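PDB 1ZJJ: uncharacterized protein, which is probably a magnesium-dependent phosphatase of the haloacid dehalogenase (HAD) superfamily, although its substrate has not been established. Local coordinates for residues V11-N16 / E52-M57; E27-R32 / D258-L263; I66-L71 / V95-A100; G186-P191 / L212-A217. All blocks are in the same frame, centred on the assembly; numbering follows the deposited sequence.

Contact 1. Residues V11-N16 / E52-M57; sequences VLYRGN and EKLLKM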
loop_
_atom_site.group_PDB
_atom_site.type_symbol
_atom_site.label_atom_id
_atom_site.label_comp_id
_atom_site.label_asym_id
_atom_site.label_seq_id
_atom_site.Cartn_x
_atom_site.Cartn_y
_atom_site.Cartn_z
ATOM N N VAL B 11 -8.436 -12.286 -22.666
ATOM C CA VAL B 11 -8.390 -13.635 -23.217
ATOM C C VAL B 11 -9.709 -14.020 -23.902
ATOM O O VAL B 11 -9.728 -14.375 -25.081
ATOM C CB VAL B 11 -8.069 -14.666 -22.102
ATOM C CG1 VAL B 11 -7.971 -16.078 -22.684
ATOM C CG2 VAL B 11 -6.751 -14.287 -21.419
ATOM N N LEU B 12 -10.811 -13.937 -23.164
ATOM C CA LEU B 12 -12.120 -14.292 -23.712
ATOM C C LEU B 12 -12.826 -13.063 -24.265
ATOM O O LEU B 12 -13.805 -13.165 -25.010
ATOM C CB LEU B 12 -12.980 -14.946 -22.627
ATOM C CG LEU B 12 -12.403 -16.226 -22.010
ATOM C CD1 LEU B 12 -13.348 -16.750 -20.929
ATOM C CD2 LEU B 12 -12.205 -17.271 -23.096
ATOM N N TYR B 13 -12.325 -11.901 -23.877
ATOM C CA TYR B 13 -12.864 -10.627 -24.314
ATOM C C TYR B 13 -11.879 -9.571 -23.852
ATOM O O TYR B 13 -10.962 -9.863 -23.089
ATOM C CB TYR B 13 -14.242 -10.385 -23.689
ATOM C CG TYR B 13 -14.249 -10.420 -22.175
ATOM C CD1 TYR B 13 -13.821 -9.323 -21.426
ATOM C CD2 TYR B 13 -14.676 -11.559 -21.489
ATOM C CE1 TYR B 13 -13.819 -9.357 -20.031
ATOM C CE2 TYR B 13 -14.676 -11.608 -20.098
ATOM C CZ TYR B 13 -14.250 -10.506 -19.374
ATOM O OH TYR B 13 -14.274 -10.570 -17.997
ATOM N N ARG B 14 -12.049 -8.349 -24.329
ATOM C CA ARG B 14 -11.165 -7.279 -23.921
ATOM C C ARG B 14 -12.025 -6.078 -23.557
ATOM O O ARG B 14 -12.491 -5.344 -24.423
ATOM C CB ARG B 14 -10.164 -6.971 -25.043
ATOM C CG ARG B 14 -10.706 -7.025 -26.464
ATOM C CD ARG B 14 -9.542 -7.287 -27.410
ATOM N NE ARG B 14 -8.335 -6.569 -26.996
ATOM C CZ ARG B 14 -8.074 -5.308 -27.322
ATOM N NH1 ARG B 14 -8.941 -4.641 -28.068
ATOM N NH2 ARG B 14 -6.952 -4.719 -26.919
ATOM N N GLY B 15 -12.254 -5.907 -22.256
ATOM C CA GLY B 15 -13.085 -4.813 -21.791
ATOM C C GLY B 15 -14.509 -5.029 -22.263
ATOM O O GLY B 15 -15.129 -6.037 -21.940
ATOM N N ASN B 16 -15.022 -4.083 -23.037
ATOM C CA ASN B 16 -16.374 -4.181 -23.565
ATOM C C ASN B 16 -16.340 -4.585 -25.031
ATOM O O ASN B 16 -17.269 -4.297 -25.785
ATOM C CB ASN B 16 -17.107 -2.845 -23.415
ATOM C CG ASN B 16 -17.501 -2.562 -21.981
ATOM O OD1 ASN B 16 -17.747 -3.483 -21.201
ATOM N ND2 ASN B 16 -17.584 -1.284 -21.629
ATOM N N GLU B 52 -23.231 -13.490 -16.736
ATOM C CA GLU B 52 -23.981 -12.463 -17.458
ATOM C C GLU B 52 -23.051 -11.636 -18.351
ATOM O O GLU B 52 -23.366 -11.372 -19.514
ATOM C CB GLU B 52 -24.731 -11.548 -16.479
ATOM C CG GLU B 52 -25.735 -12.279 -15.581
ATOM C CD GLU B 52 -26.729 -13.134 -16.363
ATOM O OE1 GLU B 52 -27.539 -12.568 -17.126
ATOM O OE2 GLU B 52 -26.695 -14.376 -16.217
ATOM N N LYS B 53 -21.903 -11.231 -17.818
ATOM C CA LYS B 53 -20.954 -10.449 -18.607
ATOM C C LYS B 53 -20.536 -11.248 -19.844
ATOM O O LYS B 53 -20.473 -10.711 -20.954
ATOM C CB LYS B 53 -19.721 -10.104 -17.757
ATOM C CG LYS B 53 -18.471 -9.687 -18.541
ATOM C CD LYS B 53 -18.626 -8.364 -19.289
ATOM C CE LYS B 53 -17.336 -8.011 -20.032
ATOM N NZ LYS B 53 -17.394 -6.669 -20.682
ATOM N N LEU B 54 -20.255 -12.530 -19.647
ATOM C CA LEU B 54 -19.847 -13.386 -20.750
ATOM C C LEU B 54 -20.945 -13.466 -21.802
ATOM O O LEU B 54 -20.673 -13.386 -23.006
ATOM C CB LEU B 54 -19.488 -14.777 -20.230
ATOM C CG LEU B 54 -18.119 -14.855 -19.543
ATOM C CD1 LEU B 54 -17.913 -16.227 -18.949
ATOM C CD2 LEU B 54 -17.017 -14.552 -20.551
ATOM N N LEU B 55 -22.186 -13.622 -21.350
ATOM C CA LEU B 55 -23.312 -13.675 -22.276
ATOM C C LEU B 55 -23.286 -12.445 -23.168
ATOM O O LEU B 55 -23.478 -12.549 -24.384
ATOM C CB LEU B 55 -24.636 -13.733 -21.515
ATOM C CG LEU B 55 -25.064 -15.121 -21.030
ATOM C CD1 LEU B 55 -26.281 -15.016 -20.130
ATOM C CD2 LEU B 55 -25.365 -16.000 -22.236
ATOM N N LYS B 56 -23.039 -11.286 -22.559
ATOM C CA LYS B 56 -22.977 -10.015 -23.283
ATOM C C LYS B 56 -21.856 -9.990 -24.303
ATOM O O LYS B 56 -21.904 -9.241 -25.273
ATOM C CB LYS B 56 -22.786 -8.837 -22.317
ATOM C CG LYS B 56 -24.080 -8.213 -21.798
ATOM C CD LYS B 56 -24.354 -8.590 -20.344
ATOM C CE LYS B 56 -25.020 -7.448 -19.557
ATOM N NZ LYS B 56 -26.453 -7.109 -19.868
ATOM N N MET B 57 -20.842 -10.807 -24.074
ATOM C CA MET B 57 -19.723 -10.876 -24.991
ATOM C C MET B 57 -19.889 -12.019 -25.992
ATOM O O MET B 57 -18.928 -12.419 -26.656
ATOM C CB MET B 57 -18.418 -11.043 -24.207
ATOM C CG MET B 57 -18.284 -10.054 -23.061
ATOM S SD MET B 57 -18.644 -8.360 -23.564
ATOM C CE MET B 57 -17.229 -8.059 -24.663
#
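The Tyr13 ring is the tightly packed part of this contact. Its CG sits in the crowded position between backbone N and carbonyl carbon (chi1 57°), and the ring faces the end of helix 47-56. Lys53 CE lies over one face, 4.0 Å from the centroid of the Tyr13 ring, a CH-pi contact. The charged end adds an off-centre cation-pi contact. Leu54 CD2 meets the ring edge at Tyr13 CE2, 3.8 Å away. Met57 is folded at chi2 and chi3, so its CE reaches Tyr13 CB at 3.9 Å.

The other side is looser and more exposed. Here Lys53 NZ passes the ring and donates to Gly15 O at 2.7 Å, from above the carbonyl plane. Asn16 OD1 is 3.2 Å from Lys53 NZ. An alanine here in place of Lys53 would remove both the cover on the Tyr13 face and the donor to Gly15 O, and would probably loosen the loop against helix 47-56.

The contact joins the loop after the HAD-type DxD motif to helix 47-56. Gly15 N hydrogen-bonds to the side chain of Asp9, a magnesium ligand. Leu12 and Leu54 both pack on Phe38 of strand 36-40.

Contact 2. Residues E27-R32 / D258-L263; sequences EFLKER and DYLKTL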
loop_
_atom_site.group_PDB
_atom_site.type_symbol
_atom_site.label_atom_id
_atom_site.label_comp_id
_atom_site.label_asym_id
_atom_site.label_seq_id
_atom_site.Cartn_x
_atom_site.Cartn_y
_atom_site.Cartn_z
ATOM N N GLU B 27 -17.665 -23.948 -28.370
ATOM C CA GLU B 27 -18.524 -24.966 -28.967
ATOM C C GLU B 27 -17.678 -26.158 -29.376
ATOM O O GLU B 27 -18.140 -27.301 -29.384
ATOM C CB GLU B 27 -19.272 -24.425 -30.193
ATOM C CG GLU B 27 -20.731 -24.139 -29.909
ATOM C CD GLU B 27 -21.328 -25.163 -28.960
ATOM O OE1 GLU B 27 -21.366 -26.365 -29.308
ATOM O OE2 GLU B 27 -21.746 -24.760 -27.853
ATOM N N PHE B 28 -16.423 -25.881 -29.705
ATOM C CA PHE B 28 -15.494 -26.923 -30.108
ATOM C C PHE B 28 -15.048 -27.790 -28.925
ATOM O O PHE B 28 -14.970 -29.014 -29.039
ATOM C CB PHE B 28 -14.264 -26.296 -30.771
ATOM C CG PHE B 28 -13.201 -27.288 -31.128
ATOM C CD1 PHE B 28 -13.379 -28.174 -32.187
ATOM C CD2 PHE B 28 -12.026 -27.350 -30.395
ATOM C CE1 PHE B 28 -12.398 -29.105 -32.506
ATOM C CE2 PHE B 28 -11.035 -28.278 -30.706
ATOM C CZ PHE B 28 -11.221 -29.159 -31.764
ATOM N N LEU B 29 -14.745 -27.157 -27.795
ATOM C CA LEU B 29 -14.303 -27.902 -26.623
ATOM C C LEU B 29 -15.371 -28.903 -26.177
ATOM O O LEU B 29 -15.060 -30.029 -25.783
ATOM C CB LEU B 29 -13.955 -26.933 -25.485
ATOM C CG LEU B 29 -12.850 -25.935 -25.843
ATOM C CD1 LEU B 29 -12.555 -25.039 -24.652
ATOM C CD2 LEU B 29 -11.596 -26.697 -26.269
ATOM N N LYS B 30 -16.628 -28.487 -26.251
ATOM C CA LYS B 30 -17.747 -29.345 -25.872
ATOM C C LYS B 30 -17.874 -30.537 -26.819
ATOM O O LYS B 30 -18.166 -31.656 -26.394
ATOM C CB LYS B 30 -19.037 -28.528 -25.877
ATOM C CG LYS B 30 -19.034 -27.436 -24.831
ATOM C CD LYS B 30 -20.260 -26.548 -24.896
ATOM C CE LYS B 30 -20.340 -25.713 -23.628
ATOM N NZ LYS B 30 -21.348 -24.620 -23.690
ATOM N N GLU B 31 -17.652 -30.287 -28.105
ATOM C CA GLU B 31 -17.727 -31.328 -29.126
ATOM C C GLU B 31 -16.646 -32.384 -28.896
ATOM O O GLU B 31 -16.884 -33.582 -29.065
ATOM C CB GLU B 31 -17.546 -30.697 -30.510
ATOM C CG GLU B 31 -17.505 -31.682 -31.674
ATOM C CD GLU B 31 -16.979 -31.047 -32.951
ATOM O OE1 GLU B 31 -17.003 -31.705 -34.011
ATOM O OE2 GLU B 31 -16.534 -29.881 -32.891
ATOM N N ARG B 32 -15.458 -31.931 -28.508
ATOM C CA ARG B 32 -14.338 -32.830 -28.266
ATOM C C ARG B 32 -14.353 -33.383 -26.849
ATOM O O ARG B 32 -13.485 -34.170 -26.472
ATOM C CB ARG B 32 -13.014 -32.106 -28.535
ATOM C CG ARG B 32 -12.780 -31.780 -30.011
ATOM C CD ARG B 32 -12.900 -33.037 -30.862
ATOM N NE ARG B 32 -12.833 -32.759 -32.295
ATOM C CZ ARG B 32 -11.712 -32.566 -32.978
ATOM N NH1 ARG B 32 -10.535 -32.619 -32.367
ATOM N NH2 ARG B 32 -11.769 -32.322 -34.278
ATOM N N ASP B 258 -7.353 -24.984 -34.106
ATOM C CA ASP B 258 -6.486 -25.702 -35.029
ATOM C C ASP B 258 -5.282 -26.292 -34.313
ATOM O O ASP B 258 -4.739 -27.313 -34.740
ATOM C CB ASP B 258 -6.067 -24.800 -36.194
ATOM C CG ASP B 258 -7.112 -24.770 -37.301
ATOM O OD1 ASP B 258 -6.913 -24.060 -38.306
ATOM O OD2 ASP B 258 -8.142 -25.464 -37.162
ATOM N N TYR B 259 -4.871 -25.673 -33.211
ATOM C CA TYR B 259 -3.747 -26.210 -32.454
ATOM C C TYR B 259 -4.137 -27.580 -31.905
ATOM O O TYR B 259 -3.353 -28.531 -31.949
ATOM C CB TYR B 259 -3.384 -25.307 -31.278
ATOM C CG TYR B 259 -2.233 -25.850 -30.471
ATOM C CD1 TYR B 259 -0.942 -25.866 -30.996
ATOM C CD2 TYR B 259 -2.430 -26.360 -29.190
ATOM C CE1 TYR B 259 0.130 -26.376 -30.261
ATOM C CE2 TYR B 259 -1.369 -26.869 -28.449
ATOM C CZ TYR B 259 -0.091 -26.870 -28.988
ATOM O OH TYR B 259 0.964 -27.334 -28.232
ATOM N N LEU B 260 -5.359 -27.662 -31.388
ATOM C CA LEU B 260 -5.887 -28.893 -30.815
ATOM C C LEU B 260 -6.151 -29.956 -31.875
ATOM O O LEU B 260 -5.998 -31.145 -31.616
ATOM C CB LEU B 260 -7.180 -28.595 -30.046
ATOM C CG LEU B 260 -7.022 -27.987 -28.649
ATOM C CD1 LEU B 260 -8.324 -27.329 -28.229
ATOM C CD2 LEU B 260 -6.612 -29.066 -27.653
ATOM N N LYS B 261 -6.547 -29.521 -33.066
ATOM C CA LYS B 261 -6.846 -30.447 -34.158
ATOM C C LYS B 261 -5.609 -31.033 -34.834
ATOM O O LYS B 261 -5.671 -32.109 -35.428
ATOM C CB LYS B 261 -7.702 -29.753 -35.227
ATOM C CG LYS B 261 -9.113 -29.415 -34.802
ATOM C CD LYS B 261 -9.879 -28.816 -35.968
ATOM C CE LYS B 261 -11.285 -28.424 -35.576
ATOM N NZ LYS B 261 -12.003 -27.824 -36.736
ATOM N N THR B 262 -4.495 -30.314 -34.747
ATOM C CA THR B 262 -3.247 -30.741 -35.363
ATOM C C THR B 262 -2.306 -31.300 -34.305
ATOM O O THR B 262 -1.108 -31.484 -34.540
ATOM C CB THR B 262 -2.564 -29.570 -36.095
ATOM O OG1 THR B 262 -2.240 -28.534 -35.163
ATOM C CG2 THR B 262 -3.497 -29.003 -37.155
ATOM N N LEU B 263 -2.875 -31.591 -33.142
ATOM C CA LEU B 263 -2.128 -32.115 -32.004
ATOM C C LEU B 263 -1.260 -31.011 -31.406
ATOM O O LEU B 263 -1.461 -30.716 -30.206
ATOM C CB LEU B 263 -1.266 -33.320 -32.418
ATOM C CG LEU B 263 0.249 -33.379 -32.159
ATOM C CD1 LEU B 263 0.596 -33.184 -30.685
ATOM C CD2 LEU B 263 0.751 -34.726 -32.629
ATOM O OXT LEU B 263 -0.403 -30.450 -32.135
#
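Two helices of the HAD Rossmann-like core meet here at their C-terminal ends, 22-31 and 256-261. No hydrogen bond crosses between the segments.

The apolar contacts centre on Leu260. Its CD1 lies at the edge of the Phe28 ring, 3.8 Å from Phe28 CE2. The same methyl touches Leu29 CD2 at 3.9 Å, so it serves both side chains. Phe28 CG is anti to the backbone N (chi1 176°), which sets the ring edge against Leu260. On the sheet side, Leu29 and Leu260 both touch Ile4 of strand 2-6, and Leu260 also reaches Trp206 of strand 204-209.

The long polar side chains form the second group. Arg32 is bent at chi2 and lays its guanidinium over Phe28 CE1, which stands 3.5 Å from the guanidinium plane. Lys261 runs extended beyond CG and crosses Arg32 at about a right angle. Lys261 CE comes to 3.3 Å of Phe28 CE1, oblique to the ring, and Lys261 CG lies 4.0 Å from Arg32 NH2. The like charges stay apart, with Arg32 NH2 5.1 Å from Lys261 NZ.

Within 258-263, Asp258 O accepts from both Thr262 N and Thr262 OG1, the hydroxyl at 2.8 Å on a carbonyl lone pair.

Contact 3. Residues I66-L71 / V95-A100; sequences IITSGL and VKEMQA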
loop_
_atom_site.group_PDB
_atom_site.type_symbol
_atom_site.label_atom_id
_atom_site.label_comp_id
_atom_site.label_asym_id
_atom_site.label_seq_id
_atom_site.Cartn_x
_atom_site.Cartn_y
_atom_site.Cartn_z
ATOM N N ILE B 66 -17.034 -21.086 -13.624
ATOM C CA ILE B 66 -16.398 -19.776 -13.466
ATOM C C ILE B 66 -15.836 -19.656 -12.048
ATOM O O ILE B 66 -16.589 -19.568 -11.078
ATOM C CB ILE B 66 -17.396 -18.614 -13.687
ATOM C CG1 ILE B 66 -17.959 -18.673 -15.109
ATOM C CG2 ILE B 66 -16.698 -17.267 -13.434
ATOM C CD1 ILE B 66 -18.981 -17.582 -15.425
ATOM N N ILE B 67 -14.512 -19.654 -11.934
ATOM C CA ILE B 67 -13.855 -19.556 -10.635
ATOM C C ILE B 67 -13.264 -18.170 -10.429
ATOM O O ILE B 67 -12.402 -17.732 -11.189
ATOM C CB ILE B 67 -12.722 -20.590 -10.515
ATOM C CG1 ILE B 67 -13.268 -21.985 -10.812
ATOM C CG2 ILE B 67 -12.102 -20.534 -9.121
ATOM C CD1 ILE B 67 -12.194 -23.031 -10.932
ATOM N N THR B 68 -13.741 -17.487 -9.395
ATOM C CA THR B 68 -13.266 -16.153 -9.063
ATOM C C THR B 68 -12.357 -16.278 -7.844
ATOM O O THR B 68 -12.437 -17.265 -7.101
ATOM C CB THR B 68 -14.432 -15.225 -8.698
ATOM O OG1 THR B 68 -15.107 -15.748 -7.544
ATOM C CG2 THR B 68 -15.427 -15.129 -9.853
ATOM N N SER B 69 -11.502 -15.289 -7.623
ATOM C CA SER B 69 -10.623 -15.350 -6.464
ATOM C C SER B 69 -11.476 -15.381 -5.196
ATOM O O SER B 69 -11.090 -15.979 -4.202
ATOM C CB SER B 69 -9.657 -14.159 -6.440
ATOM O OG SER B 69 -10.330 -12.920 -6.364
ATOM N N GLY B 70 -12.642 -14.743 -5.250
ATOM C CA GLY B 70 -13.530 -14.721 -4.098
ATOM C C GLY B 70 -14.030 -16.110 -3.754
ATOM O O GLY B 70 -14.107 -16.485 -2.584
ATOM N N LEU B 71 -14.387 -16.875 -4.778
ATOM C CA LEU B 71 -14.871 -18.206 -4.497
ATOM C C LEU B 71 -13.716 -19.079 -4.045
ATOM O O LEU B 71 -13.830 -19.878 -3.124
ATOM C CB LEU B 71 -15.483 -18.774 -5.779
ATOM C CG LEU B 71 -15.684 -20.289 -5.711
ATOM C CD1 LEU B 71 -16.852 -20.681 -4.803
ATOM C CD2 LEU B 71 -15.978 -20.910 -7.077
ATOM N N VAL B 95 -18.019 -9.998 -0.576
ATOM C CA VAL B 95 -18.890 -9.994 0.594
ATOM C C VAL B 95 -19.855 -11.167 0.534
ATOM O O VAL B 95 -20.094 -11.830 1.541
ATOM C CB VAL B 95 -19.707 -8.683 0.707
ATOM C CG1 VAL B 95 -20.816 -8.856 1.741
ATOM C CG2 VAL B 95 -18.800 -7.531 1.124
ATOM N N LYS B 96 -20.406 -11.422 -0.651
ATOM C CA LYS B 96 -21.345 -12.524 -0.846
ATOM C C LYS B 96 -20.714 -13.881 -0.546
ATOM O O LYS B 96 -21.336 -14.740 0.083
ATOM C CB LYS B 96 -21.867 -12.521 -2.280
ATOM C CG LYS B 96 -22.551 -11.230 -2.686
ATOM C CD LYS B 96 -24.041 -11.415 -2.841
ATOM C CE LYS B 96 -24.736 -10.069 -2.930
ATOM N NZ LYS B 96 -25.873 -10.087 -3.890
ATOM N N GLU B 97 -19.484 -14.079 -1.011
ATOM C CA GLU B 97 -18.783 -15.338 -0.774
ATOM C C GLU B 97 -18.504 -15.530 0.713
ATOM O O GLU B 97 -18.582 -16.645 1.222
ATOM C CB GLU B 97 -17.458 -15.375 -1.546
ATOM C CG GLU B 97 -17.620 -15.353 -3.052
ATOM C CD GLU B 97 -18.243 -16.625 -3.612
ATOM O OE1 GLU B 97 -18.631 -17.518 -2.824
ATOM O OE2 GLU B 97 -18.348 -16.727 -4.854
ATOM N N MET B 98 -18.172 -14.450 1.408
ATOM C CA MET B 98 -17.892 -14.555 2.835
ATOM C C MET B 98 -19.190 -14.802 3.605
ATOM O O MET B 98 -19.205 -15.537 4.592
ATOM C CB MET B 98 -17.181 -13.295 3.341
ATOM C CG MET B 98 -15.782 -13.086 2.742
ATOM S SD MET B 98 -14.658 -14.485 3.047
ATOM C CE MET B 98 -14.932 -15.472 1.561
ATOM N N GLN B 99 -20.283 -14.201 3.145
ATOM C CA GLN B 99 -21.569 -14.407 3.799
ATOM C C GLN B 99 -21.944 -15.881 3.668
ATOM O O GLN B 99 -22.479 -16.480 4.602
ATOM C CB GLN B 99 -22.649 -13.529 3.156
ATOM C CG GLN B 99 -22.385 -12.041 3.310
ATOM C CD GLN B 99 -23.462 -11.171 2.686
ATOM O OE1 GLN B 99 -23.925 -11.433 1.578
ATOM N NE2 GLN B 99 -23.848 -10.114 3.390
ATOM N N ALA B 100 -21.641 -16.462 2.508
ATOM C CA ALA B 100 -21.934 -17.864 2.245
ATOM C C ALA B 100 -21.231 -18.802 3.227
ATOM O O ALA B 100 -21.723 -19.896 3.504
ATOM C CB ALA B 100 -21.540 -18.213 0.820
HETATM O O HOH W 1 -17.202 -14.667 -6.180
#
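Glu97 points its side chain at the first turn of helix 69-80 and crosses Leu71 obliquely. CG is anti to the carbonyl carbon (chi1 -64°), and a bend at chi2 (-68°) folds the carboxylate along the Gly70-Leu71 backbone. Glu97 CB lies 3.7 Å from Gly70 O. The carboxylate carbon comes next to Leu71 CA, and Glu97 OE2 reaches Leu71 CB at 3.6 Å. Leu71 turns the other way overall, with CG anti to its backbone N, so it offers Glu97 mainly its CB.

Segment 66-71 is a strand-to-helix junction: strand 66-68, an edge strand of the parallel HAD core sheet, runs straight into helix 69-80. Thr68 is the N-cap. Its OG1 accepts from Leu71 N at 3.1 Å, with an N-H...O angle of 154°. A water bridges this cap to helix 92-101. It donates to Glu97 OE2 at 2.7 Å and is hydrogen-bonded to Thr68 OG1 at 2.7 Å. Helix 92-101 follows strand 86-89 of the separate four-stranded parallel sheet, so the contact links the HAD core's edge strand and its helix to that second domain.

The two carboxylate oxygens of this buried glutamate have different partners. Glu97 OE1 forms a salt bridge with Arg74, one turn further along helix 69-80, which probably keeps the group ionised. Met98 CE makes a looser approach, 4.3 Å from Gly70 O.

Contact 4. Residues G186-P191 / L212-A217; sequences GKPNEP and LDTDIA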
loop_
_atom_site.group_PDB
_atom_site.type_symbol
_atom_site.label_atom_id
_atom_site.label_comp_id
_atom_site.label_asym_id
_atom_site.label_seq_id
_atom_site.Cartn_x
_atom_site.Cartn_y
_atom_site.Cartn_z
ATOM N N GLY B 186 -5.327 -15.958 -5.002
ATOM C CA GLY B 186 -5.301 -16.065 -6.450
ATOM C C GLY B 186 -3.992 -16.327 -7.169
ATOM O O GLY B 186 -2.933 -16.436 -6.552
ATOM N N LYS B 187 -4.091 -16.441 -8.492
ATOM C CA LYS B 187 -2.935 -16.675 -9.354
ATOM C C LYS B 187 -1.865 -15.643 -9.017
ATOM O O LYS B 187 -2.180 -14.473 -8.802
ATOM C CB LYS B 187 -3.340 -16.519 -10.822
ATOM C CG LYS B 187 -4.457 -17.450 -11.264
ATOM C CD LYS B 187 -4.970 -17.084 -12.655
ATOM C CE LYS B 187 -5.665 -15.726 -12.639
ATOM N NZ LYS B 187 -6.114 -15.348 -13.999
ATOM N N PRO B 188 -0.582 -16.043 -9.035
ATOM C CA PRO B 188 -0.037 -17.371 -9.344
ATOM C C PRO B 188 0.167 -18.235 -8.106
ATOM O O PRO B 188 1.090 -19.052 -8.052
ATOM C CB PRO B 188 1.289 -17.026 -9.997
ATOM C CG PRO B 188 1.771 -15.933 -9.092
ATOM C CD PRO B 188 0.514 -15.063 -8.919
ATOM N N ASN B 189 -0.701 -18.065 -7.117
ATOM C CA ASN B 189 -0.579 -18.803 -5.874
ATOM C C ASN B 189 -1.247 -20.170 -5.824
ATOM O O ASN B 189 -2.169 -20.470 -6.577
ATOM C CB ASN B 189 -1.063 -17.917 -4.728
ATOM C CG ASN B 189 -0.184 -16.695 -4.547
ATOM O OD1 ASN B 189 0.896 -16.783 -3.967
ATOM N ND2 ASN B 189 -0.626 -15.557 -5.066
ATOM N N GLU B 190 -0.759 -20.989 -4.902
ATOM C CA GLU B 190 -1.209 -22.357 -4.708
ATOM C C GLU B 190 -2.681 -22.572 -4.324
ATOM O O GLU B 190 -3.302 -23.528 -4.779
ATOM C CB GLU B 190 -0.267 -23.018 -3.696
ATOM C CG GLU B 190 -0.401 -24.514 -3.557
ATOM C CD GLU B 190 -1.610 -24.897 -2.748
ATOM O OE1 GLU B 190 -2.036 -24.067 -1.919
ATOM O OE2 GLU B 190 -2.129 -26.022 -2.923
ATOM N N PRO B 191 -3.261 -21.697 -3.482
ATOM C CA PRO B 191 -4.669 -21.902 -3.119
ATOM C C PRO B 191 -5.582 -21.953 -4.348
ATOM O O PRO B 191 -6.554 -22.716 -4.387
ATOM C CB PRO B 191 -4.978 -20.695 -2.232
ATOM C CG PRO B 191 -3.651 -20.419 -1.581
ATOM C CD PRO B 191 -2.695 -20.552 -2.748
ATOM N N LEU B 212 1.821 -12.352 -17.826
ATOM C CA LEU B 212 2.968 -13.178 -17.479
ATOM C C LEU B 212 3.123 -13.375 -15.976
ATOM O O LEU B 212 3.353 -14.491 -15.510
ATOM C CB LEU B 212 4.240 -12.555 -18.064
ATOM C CG LEU B 212 4.408 -12.743 -19.576
ATOM C CD1 LEU B 212 5.272 -11.634 -20.164
ATOM C CD2 LEU B 212 5.023 -14.124 -19.841
ATOM N N ASP B 213 2.985 -12.287 -15.225
ATOM C CA ASP B 213 3.126 -12.310 -13.772
ATOM C C ASP B 213 2.081 -13.115 -13.003
ATOM O O ASP B 213 2.337 -13.525 -11.874
ATOM C CB ASP B 213 3.144 -10.879 -13.245
ATOM C CG ASP B 213 1.877 -10.130 -13.580
ATOM O OD1 ASP B 213 0.892 -10.264 -12.828
ATOM O OD2 ASP B 213 1.861 -9.423 -14.608
ATOM N N THR B 214 0.902 -13.336 -13.581
ATOM C CA THR B 214 -0.110 -14.128 -12.886
ATOM C C THR B 214 -0.437 -15.416 -13.637
ATOM O O THR B 214 -0.165 -16.515 -13.151
ATOM C CB THR B 214 -1.425 -13.336 -12.673
ATOM O OG1 THR B 214 -1.885 -12.817 -13.924
ATOM C CG2 THR B 214 -1.213 -12.203 -11.692
ATOM N N ASP B 215 -1.004 -15.276 -14.832
ATOM C CA ASP B 215 -1.381 -16.434 -15.633
ATOM C C ASP B 215 -0.231 -17.385 -15.967
ATOM O O ASP B 215 -0.277 -18.566 -15.627
ATOM C CB ASP B 215 -2.058 -15.968 -16.922
ATOM C CG ASP B 215 -3.295 -15.143 -16.656
ATOM O OD1 ASP B 215 -4.098 -15.550 -15.792
ATOM O OD2 ASP B 215 -3.468 -14.098 -17.306
ATOM N N ILE B 216 0.801 -16.877 -16.627
ATOM C CA ILE B 216 1.915 -17.735 -17.006
ATOM C C ILE B 216 2.734 -18.201 -15.803
ATOM O O ILE B 216 3.173 -19.349 -15.754
ATOM C CB ILE B 216 2.821 -17.032 -18.037
ATOM C CG1 ILE B 216 1.977 -16.592 -19.235
ATOM C CG2 ILE B 216 3.921 -17.975 -18.507
ATOM C CD1 ILE B 216 1.157 -17.717 -19.864
ATOM N N ALA B 217 2.926 -17.319 -14.824
ATOM C CA ALA B 217 3.683 -17.684 -13.633
ATOM C C ALA B 217 2.975 -18.846 -12.937
ATOM O O ALA B 217 3.603 -19.770 -12.432
ATOM C CB ALA B 217 3.782 -16.489 -12.699
#
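Lys187 leaves the loop before helix 190-199 and runs along the first turns of helix 212-221. Its CB lies 3.9 Å from Thr214 O. CG is anti to the carbonyl carbon. CG and CD run on straight (chi2 170°), and CD lies 3.6 Å from Asp215 OD1. A bend at chi3 (-67°) then turns CE and NZ onto the same oxygen. At the tip, Lys187 NZ donates to Asp215 OD1 at 2.7 Å in a salt bridge, meeting the oxygen nearly along its C-O axis. NZ has two further partners, Asp7 OD1 in a second salt bridge and the carbonyl of Leu39.

Pro188 follows a cis peptide bond and packs against the same helix. Its CB is 3.5 Å from Thr214 O and 3.7 Å from Ala217 CB. The helix has a wider pi-type turn here, with Ala217 N bonded to Leu212 O.

An alanine in place of Lys187 would remove the ammonium that pairs with both Asp7 and Asp215, and would probably disturb the placing of these carboxylates at the metal site.

Asp7 is a magnesium ligand, and the Asp215 side chain lies about 4 Å from the ion. The ammonium therefore lies among acidic groups at the metal site, a position consistent with the motif III lysine known from HAD phosphatases. Its charge would offset theirs and is likely to keep Asp7 and Asp215 ionised.

From the N terminus, the chain passes the magnesium ligands Asp7 and Asp9 and enters contact 1, which closes a loop when helix 47-56 returns to residues 11-16. Helix 22-31 lies within that loop but finds its partner only at the C terminus, so contacts 1 and 2 cross. Contact 3 closes a short loop from strand 66-68 to helix 92-101 and touches contact 1 where Leu54 packs on Ile66. Contact 4 closes another between residues 186-191 and 212-217. Contacts 3 and 4 follow in series, both within the long span of contact 2. Contacts 1 and 4 approach the magnesium site; contact 2 ties helix 22-31 to the C-terminal helix 256-261.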